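Local atomic coordinates of Es1 family protein (PDB entry 3L3B), a protein that is of uncertain function but, as an amidotransferase-like member of the DJ-1/PfpI family, may take part in isoprenoid biosynthesis. Residues C60-K65 / G95-I100; I171-V176 / G190-D195; K175-E180 / I209-A214. One frame throughout, in Å; residues are numbered along the deposited sequence.

Contact 1: C60-K65 / G95-I100; sequences CFAPNK and GSVYDI
Phe61 and Tyr98 lie side by side on one face of a parallel strand pair, and their side chains meet at an angle instead of stacking. The closest approach is made by the CD1 corner of the phenylalanine, 3.7 Å from Tyr98 CB. Both rings are turned back beside their own backbone N, with chi1 near -65° in each, which brings the CD1 side of the phenylalanine obliquely up to the tyrosine's beta carbon. Carbonyl oxygens meet both rings at an edge: Asp99 O lies in the plane of the Phe61 ring, and Cys60 O is 3.5 Å from Tyr98 CD2. Beyond Phe61, Ile100 spreads its two branches over different partners, CG1 facing Phe61 CB at 4.1 Å and CG2 reaching over Pro63.

On the face opposite Phe61 and Tyr98, the CG2 methyl of Val97 fits beside Cys60 CB at 3.9 Å and also touches Ala62. Helix 85-92 covers this side, Leu86 touching both Val97 and Ala62. Three backbone bonds set the register: Tyr98 N to Cys60 O, Ala62 N to Tyr98 O at 3.0 Å, and Ile100 N to Ala62 O. The last is the most bent of the three (139° at the hydrogen), and its donor stands above the carbonyl plane, where the second segment leaves the strand. There a water joins Asn64 N to Asp99 OD1, 2.8 Å from each; the same carboxylate oxygen also accepts from Glu101 N. Val97 O receives Lys74 NZ of the second subunit.

Strand 97-99 is outermost in this chain's central sheet, next to 56-62, and helix 85-92 lies in the connection between them. This is the parallel beta-alpha-beta arrangement expected at the margin of the alpha/beta sandwich of the DJ-1/PfpI family.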
loop_
_atom_site.group_PDB
_atom_site.type_symbol
_atom_site.label_atom_id
_atom_site.label_comp_id
_atom_site.label_asym_id
_atom_site.label_seq_id
_atom_site.Cartn_x
_atom_site.Cartn_y
_atom_site.Cartn_z
ATOM N N CYS B 60 13.114 -5.199 2.976
ATOM C CA CYS B 60 11.987 -6.015 3.249
ATOM C C CYS B 60 12.420 -7.465 3.191
ATOM O O CYS B 60 13.158 -7.857 2.275
ATOM C CB CYS B 60 10.879 -5.776 2.251
ATOM S SG CYS B 60 9.998 -4.134 2.403
ATOM N N PHE B 61 11.839 -8.257 4.094
ATOM C CA PHE B 61 12.103 -9.685 4.207
ATOM C C PHE B 61 10.821 -10.435 4.363
ATOM O O PHE B 61 9.891 -9.933 4.937
ATOM C CB PHE B 61 12.941 -9.954 5.469
ATOM C CG PHE B 61 14.271 -9.367 5.411
ATOM C CD1 PHE B 61 15.311 -10.053 4.786
ATOM C CD2 PHE B 61 14.513 -8.112 5.969
ATOM C CE1 PHE B 61 16.568 -9.504 4.741
ATOM C CE2 PHE B 61 15.760 -7.542 5.892
ATOM C CZ PHE B 61 16.798 -8.245 5.269
ATOM N N ALA B 62 10.773 -11.640 3.833
ATOM C CA ALA B 62 9.650 -12.527 4.034
ATOM C C ALA B 62 10.109 -13.996 3.884
ATOM O O ALA B 62 11.088 -14.286 3.197
ATOM C CB ALA B 62 8.560 -12.247 3.017
ATOM N N PRO B 63 9.347 -14.922 4.466
ATOM C CA PRO B 63 9.688 -16.321 4.389
ATOM C C PRO B 63 9.256 -16.887 3.058
ATOM O O PRO B 63 8.200 -16.504 2.557
ATOM C CB PRO B 63 8.861 -16.928 5.519
ATOM C CG PRO B 63 7.687 -16.054 5.601
ATOM C CD PRO B 63 8.267 -14.685 5.437
ATOM N N ASN B 64 10.074 -17.778 2.505
ATOM C CA ASN B 64 9.787 -18.405 1.211
ATOM C C ASN B 64 8.902 -19.646 1.451
ATOM O O ASN B 64 9.362 -20.769 1.363
ATOM C CB ASN B 64 11.105 -18.764 0.488
ATOM C CG ASN B 64 10.892 -19.387 -0.887
ATOM O OD1 ASN B 64 9.890 -19.169 -1.533
ATOM N ND2 ASN B 64 11.847 -20.196 -1.313
ATOM N N LYS B 65 7.634 -19.401 1.790
ATOM C CA LYS B 65 6.689 -20.459 2.151
ATOM C C LYS B 65 5.335 -20.093 1.572
ATOM O O LYS B 65 5.048 -18.883 1.359
ATOM C CB LYS B 65 6.554 -20.569 3.685
ATOM N N GLY B 95 9.470 -5.354 -5.499
ATOM C CA GLY B 95 10.494 -6.287 -5.983
ATOM C C GLY B 95 11.646 -6.457 -5.024
ATOM O O GLY B 95 12.345 -7.450 -5.076
ATOM N N SER B 96 11.852 -5.512 -4.106
ATOM C CA SER B 96 13.052 -5.540 -3.297
ATOM C C SER B 96 12.739 -6.243 -2.014
ATOM O O SER B 96 12.653 -5.618 -0.977
ATOM C CB SER B 96 13.554 -4.119 -3.017
ATOM O OG SER B 96 13.781 -3.454 -4.249
ATOM N N VAL B 97 12.464 -7.537 -2.107
ATOM C CA VAL B 97 12.169 -8.336 -0.919
ATOM C C VAL B 97 13.124 -9.515 -0.931
ATOM O O VAL B 97 13.446 -10.063 -1.978
ATOM C CB VAL B 97 10.649 -8.766 -0.787
ATOM C CG1 VAL B 97 10.242 -9.798 -1.824
ATOM C CG2 VAL B 97 10.359 -9.319 0.632
ATOM N N TYR B 98 13.603 -9.871 0.252
ATOM C CA TYR B 98 14.665 -10.860 0.412
ATOM C C TYR B 98 14.138 -12.005 1.269
ATOM O O TYR B 98 13.289 -11.813 2.123
ATOM C CB TYR B 98 15.875 -10.200 1.111
ATOM C CG TYR B 98 16.540 -9.056 0.330
ATOM C CD1 TYR B 98 17.847 -9.193 -0.181
ATOM C CD2 TYR B 98 15.872 -7.853 0.106
ATOM C CE1 TYR B 98 18.464 -8.155 -0.904
ATOM C CE2 TYR B 98 16.466 -6.809 -0.646
ATOM C CZ TYR B 98 17.765 -6.964 -1.132
ATOM O OH TYR B 98 18.350 -5.929 -1.831
ATOM N N ASP B 99 14.649 -13.203 1.059
ATOM C CA ASP B 99 14.299 -14.340 1.895
ATOM C C ASP B 99 14.719 -14.044 3.325
ATOM O O ASP B 99 15.830 -13.571 3.567
ATOM C CB ASP B 99 14.965 -15.612 1.351
ATOM C CG ASP B 99 14.514 -16.915 2.090
ATOM O OD1 ASP B 99 14.223 -16.902 3.285
ATOM O OD2 ASP B 99 14.447 -17.966 1.423
ATOM N N ILE B 100 13.824 -14.309 4.274
ATOM C CA ILE B 100 14.053 -13.960 5.676
ATOM C C ILE B 100 15.163 -14.819 6.252
ATOM O O ILE B 100 15.801 -14.437 7.201
ATOM C CB ILE B 100 12.800 -14.177 6.515
ATOM C CG1 ILE B 100 12.905 -13.373 7.816
ATOM C CG2 ILE B 100 12.577 -15.675 6.759
ATOM C CD1 ILE B 100 11.630 -13.395 8.638
HETATM O O HOH W 1 12.620 -3.256 0.384
HETATM O O HOH W 2 12.198 -18.590 4.146
#

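Contact 2: I171-V176 / G190-D195; sequences IAKVKV and GGVHVD
Lys175 with Val192 and Val176 with His193 form a short parallel beta pairing, a two-stranded sheet set apart from the central one; the centre of the contact lies about 16 Å from the centre of the chain. Three backbone hydrogen bonds define it: Val192 N to Val174 O, Val176 N to Val192 O at 3.0 Å (162° at the hydrogen), and Val194 N to Val176 O.

The face bearing Lys175 and Val192 is dressed by aliphatic lysine chains. Lys173 CG lies 3.9 Å from Val192 CG2, its stem crossing the valine at a slant. Lys175 does the same to the next valine, with CG 3.5 Å from Val194 CG2. An extended start, CG anti to the backbone N (chi1 179°), lays the Lys175 stem against that methyl before bends at chi3 and chi4 carry the amine off to a weak bond with Lys203 O.

Helix 185-189 links the strands, making a compact beta-alpha-beta unit. Gly190, just after that helix, closes it in a Schellman motif at positive phi, and its carbonyl then receives the CA-H of Lys173. Gly191 follows with its CA only 3.3 Å from Val174 O, a close passage of the two backbones.

On the other face, His193 ND1 approaches Val176 O at 3.5 Å, the oxygen lying obliquely to the ring. Val176 there turns inward, onto Pro161 and Val165 of helix 160-168, while the histidine touches Thr177, Ile178 and Asp181.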
loop_
_atom_site.group_PDB
_atom_site.type_symbol
_atom_site.label_atom_id
_atom_site.label_comp_id
_atom_site.label_asym_id
_atom_site.label_seq_id
_atom_site.Cartn_x
_atom_site.Cartn_y
_atom_site.Cartn_z
ATOM N N ILE B 171 11.365 -15.373 27.700
ATOM C CA ILE B 171 12.520 -14.605 28.126
ATOM C C ILE B 171 12.188 -13.165 28.548
ATOM O O ILE B 171 13.030 -12.500 29.119
ATOM C CB ILE B 171 13.637 -14.602 27.026
ATOM C CG1 ILE B 171 13.165 -13.888 25.762
ATOM C CG2 ILE B 171 14.136 -16.071 26.744
ATOM C CD1 ILE B 171 14.268 -13.670 24.694
ATOM N N ALA B 172 10.960 -12.691 28.281
ATOM C CA ALA B 172 10.573 -11.353 28.668
ATOM C C ALA B 172 9.043 -11.199 28.796
ATOM O O ALA B 172 8.276 -11.879 28.092
ATOM C CB ALA B 172 11.105 -10.365 27.599
ATOM N N LYS B 173 8.607 -10.254 29.616
ATOM C CA LYS B 173 7.186 -9.918 29.740
ATOM C C LYS B 173 7.052 -8.501 29.174
ATOM O O LYS B 173 7.422 -7.560 29.861
ATOM C CB LYS B 173 6.789 -9.953 31.221
ATOM C CG LYS B 173 5.421 -9.334 31.569
ATOM C CD LYS B 173 4.911 -9.633 32.962
ATOM C CE LYS B 173 4.450 -11.051 33.143
ATOM N NZ LYS B 173 3.536 -11.123 34.359
ATOM N N VAL B 174 6.671 -8.336 27.905
ATOM C CA VAL B 174 6.780 -7.019 27.283
ATOM C C VAL B 174 5.435 -6.323 27.236
ATOM O O VAL B 174 4.389 -6.951 27.286
ATOM C CB VAL B 174 7.443 -7.016 25.884
ATOM C CG1 VAL B 174 8.724 -7.867 25.827
ATOM C CG2 VAL B 174 6.444 -7.421 24.818
ATOM N N LYS B 175 5.499 -5.008 27.131
ATOM C CA LYS B 175 4.334 -4.158 27.232
ATOM C C LYS B 175 4.020 -3.622 25.852
ATOM O O LYS B 175 4.878 -3.024 25.233
ATOM C CB LYS B 175 4.676 -2.995 28.145
ATOM C CG LYS B 175 3.602 -1.997 28.357
ATOM C CD LYS B 175 4.032 -0.935 29.372
ATOM C CE LYS B 175 5.228 -0.128 28.862
ATOM N NZ LYS B 175 5.162 1.319 29.208
ATOM N N VAL B 176 2.783 -3.817 25.420
ATOM C CA VAL B 176 2.319 -3.356 24.076
ATOM C C VAL B 176 0.862 -2.903 24.101
ATOM O O VAL B 176 0.137 -3.172 25.047
ATOM C CB VAL B 176 2.431 -4.477 23.018
ATOM C CG1 VAL B 176 3.893 -4.982 22.867
ATOM C CG2 VAL B 176 1.494 -5.672 23.327
ATOM N N GLY B 190 1.437 -13.645 27.720
ATOM C CA GLY B 190 2.574 -13.461 28.626
ATOM C C GLY B 190 3.132 -12.052 28.704
ATOM O O GLY B 190 4.248 -11.851 29.197
ATOM N N GLY B 191 2.355 -11.066 28.254
ATOM C CA GLY B 191 2.767 -9.661 28.300
ATOM C C GLY B 191 1.852 -8.800 29.141
ATOM O O GLY B 191 1.077 -9.315 29.983
ATOM N N VAL B 192 1.957 -7.488 28.919
ATOM C CA VAL B 192 1.165 -6.484 29.605
ATOM C C VAL B 192 0.532 -5.561 28.562
ATOM O O VAL B 192 1.226 -5.034 27.670
ATOM C CB VAL B 192 2.060 -5.648 30.566
ATOM C CG1 VAL B 192 1.274 -4.500 31.230
ATOM C CG2 VAL B 192 2.664 -6.556 31.610
ATOM N N HIS B 193 -0.786 -5.363 28.647
ATOM C CA HIS B 193 -1.459 -4.513 27.648
ATOM C C HIS B 193 -1.686 -3.100 28.176
ATOM O O HIS B 193 -1.999 -2.902 29.332
ATOM C CB HIS B 193 -2.802 -5.109 27.212
ATOM C CG HIS B 193 -3.564 -4.273 26.227
ATOM N ND1 HIS B 193 -3.244 -4.200 24.884
ATOM C CD2 HIS B 193 -4.660 -3.507 26.395
ATOM C CE1 HIS B 193 -4.109 -3.411 24.273
ATOM N NE2 HIS B 193 -4.969 -2.962 25.172
ATOM N N VAL B 194 -1.537 -2.125 27.295
ATOM C CA VAL B 194 -1.787 -0.735 27.610
ATOM C C VAL B 194 -2.824 -0.291 26.622
ATOM O O VAL B 194 -2.638 -0.503 25.431
ATOM C CB VAL B 194 -0.493 0.097 27.485
ATOM C CG1 VAL B 194 -0.795 1.603 27.556
ATOM C CG2 VAL B 194 0.521 -0.334 28.575
ATOM N N ASP B 195 -3.930 0.273 27.096
ATOM C CA ASP B 195 -4.972 0.722 26.190
ATOM C C ASP B 195 -4.421 1.953 25.457
ATOM O O ASP B 195 -3.736 2.753 26.054
ATOM C CB ASP B 195 -6.284 1.067 26.939
ATOM C CG ASP B 195 -7.127 -0.188 27.311
ATOM O OD1 ASP B 195 -6.830 -1.317 26.840
ATOM O OD2 ASP B 195 -8.109 -0.025 28.078
#

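Contact 3: K175-E180 / I209-A214; sequences KVTIGE and IFSCSA
Ser211 OG takes the place of a backbone acceptor for Thr177 N, at 3.0 Å and with a nearly straight N-H angle of 163°. No backbone-to-backbone hydrogen bond joins the two segments, although their end-to-end directions differ by just 11°. The serine hydroxyl stands between its own N and carbonyl carbon (chi1 49°), which directs it from the strand toward 175-180. It also packs 3.5 Å from Val176 CB.

A water extends this polar bridge. It lies 2.8 Å from both Ser211 OG and Lys175 O, and Ile209 O is a weaker partner; with more acceptors in reach than protons, it cannot serve all at once. Val176 CG1 meets Ile209 CG2 at 3.9 Å, an apolar contact beside the water. At the other end Ser213 CB presses on the backbone of Gly179, 3.5 Å from its N.

What shapes this end is an ST turn: Thr177 OG1 accepts from Gly179 N at 2.9 Å. The same hydroxyl bonds to Val194 O, so two partners fix its rotation and leave the CG2 methyl over the Cys212 backbone. Thr177 O, by contrast, is buried without a polar partner in the model.

Farther out, Pro161 of helix 160-168 touches both Val176 and Ser211. Strand 209-212 pairs through Phe210 with strand 154-157, and the Phe210 and Cys212 side chains, pointing away from 175-180, rest on helix 221-238.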
loop_
_atom_site.group_PDB
_atom_site.type_symbol
_atom_site.label_atom_id
_atom_site.label_comp_id
_atom_site.label_asym_id
_atom_site.label_seq_id
_atom_site.Cartn_x
_atom_site.Cartn_y
_atom_site.Cartn_z
ATOM N N LYS B 175 5.499 -5.008 27.131
ATOM C CA LYS B 175 4.334 -4.158 27.232
ATOM C C LYS B 175 4.020 -3.622 25.852
ATOM O O LYS B 175 4.878 -3.024 25.233
ATOM C CB LYS B 175 4.676 -2.995 28.145
ATOM C CG LYS B 175 3.602 -1.997 28.357
ATOM C CD LYS B 175 4.032 -0.935 29.372
ATOM C CE LYS B 175 5.228 -0.128 28.862
ATOM N NZ LYS B 175 5.162 1.319 29.208
ATOM N N VAL B 176 2.783 -3.817 25.420
ATOM C CA VAL B 176 2.319 -3.356 24.076
ATOM C C VAL B 176 0.862 -2.903 24.101
ATOM O O VAL B 176 0.137 -3.172 25.047
ATOM C CB VAL B 176 2.431 -4.477 23.018
ATOM C CG1 VAL B 176 3.893 -4.982 22.867
ATOM C CG2 VAL B 176 1.494 -5.672 23.327
ATOM N N THR B 177 0.433 -2.206 23.043
ATOM C CA THR B 177 -1.032 -2.025 22.779
ATOM C C THR B 177 -1.490 -2.799 21.526
ATOM O O THR B 177 -0.747 -2.959 20.554
ATOM C CB THR B 177 -1.374 -0.572 22.560
ATOM O OG1 THR B 177 -2.807 -0.398 22.579
ATOM C CG2 THR B 177 -0.847 -0.120 21.188
ATOM N N ILE B 178 -2.713 -3.324 21.584
ATOM C CA ILE B 178 -3.491 -3.704 20.395
ATOM C C ILE B 178 -4.801 -2.889 20.275
ATOM O O ILE B 178 -5.712 -3.270 19.540
ATOM C CB ILE B 178 -3.747 -5.219 20.339
ATOM C CG1 ILE B 178 -4.563 -5.706 21.542
ATOM C CG2 ILE B 178 -2.380 -5.915 20.246
ATOM C CD1 ILE B 178 -5.030 -7.116 21.445
ATOM N N GLY B 179 -4.832 -1.744 20.947
ATOM C CA GLY B 179 -6.009 -0.851 20.963
ATOM C C GLY B 179 -6.740 -1.043 22.265
ATOM O O GLY B 179 -6.459 -0.366 23.242
ATOM N N GLU B 180 -7.654 -2.001 22.266
ATOM C CA GLU B 180 -8.391 -2.411 23.438
ATOM C C GLU B 180 -8.260 -3.928 23.448
ATOM O O GLU B 180 -8.238 -4.538 22.407
ATOM C CB GLU B 180 -9.876 -1.994 23.315
ATOM N N ILE B 209 10.405 -2.405 22.764
ATOM C CA ILE B 209 9.309 -2.821 21.917
ATOM C C ILE B 209 8.335 -1.638 21.763
ATOM O O ILE B 209 7.967 -0.976 22.741
ATOM C CB ILE B 209 8.524 -4.020 22.496
ATOM C CG1 ILE B 209 9.432 -5.201 22.865
ATOM C CG2 ILE B 209 7.468 -4.446 21.468
ATOM C CD1 ILE B 209 10.200 -5.769 21.747
ATOM N N PHE B 210 7.929 -1.358 20.530
ATOM C CA PHE B 210 7.106 -0.208 20.191
ATOM C C PHE B 210 5.873 -0.691 19.384
ATOM O O PHE B 210 6.012 -1.592 18.565
ATOM C CB PHE B 210 7.947 0.789 19.348
ATOM C CG PHE B 210 9.207 1.297 20.060
ATOM C CD1 PHE B 210 9.244 2.559 20.618
ATOM C CD2 PHE B 210 10.327 0.497 20.184
ATOM C CE1 PHE B 210 10.386 3.043 21.281
ATOM C CE2 PHE B 210 11.489 0.958 20.870
ATOM C CZ PHE B 210 11.505 2.255 21.402
ATOM N N SER B 211 4.683 -0.134 19.639
ATOM C CA SER B 211 3.451 -0.679 19.074
ATOM C C SER B 211 2.391 0.355 18.836
ATOM O O SER B 211 2.314 1.359 19.558
ATOM C CB SER B 211 2.841 -1.788 19.929
ATOM O OG SER B 211 2.720 -1.468 21.316
ATOM N N CYS B 212 1.541 0.064 17.856
ATOM C CA CYS B 212 0.375 0.870 17.631
ATOM C C CYS B 212 -0.751 0.017 17.068
ATOM O O CYS B 212 -0.506 -1.085 16.510
ATOM C CB CYS B 212 0.741 2.059 16.780
ATOM S SG CYS B 212 1.196 1.690 15.096
ATOM N N SER B 213 -1.986 0.485 17.248
ATOM C CA SER B 213 -3.176 -0.359 17.039
ATOM C C SER B 213 -3.725 -0.369 15.610
ATOM O O SER B 213 -4.260 -1.403 15.182
ATOM C CB SER B 213 -4.292 0.044 18.007
ATOM O OG SER B 213 -4.625 1.392 17.812
ATOM N N ALA B 214 -3.622 0.751 14.884
ATOM C CA ALA B 214 -3.924 0.776 13.429
ATOM C C ALA B 214 -5.264 0.091 13.154
ATOM O O ALA B 214 -6.259 0.417 13.806
ATOM C CB ALA B 214 -2.774 0.121 12.622
HETATM O O HOH W 3 5.042 -1.654 22.850
#

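How the contacts relate
From the N terminus, contact 1 comes first: 60-65 meets 95-100 after a connection holding the hairpin 70-72/77-79 and helix 85-92, and it completes one margin of the central sheet. Contacts 2 and 3 both come after contact 1, on the other side of the chain's centre, about 25 Å or more from contact 1 between centres. Both start from strand 175-176. The chain returns to it first at 190-195, closing the short loop over helix 185-189, and again at 209-214, after strand 202-204. Sharing Lys175 and Val176, they tie the small two-stranded sheet to strand 209-212 of the central sheet.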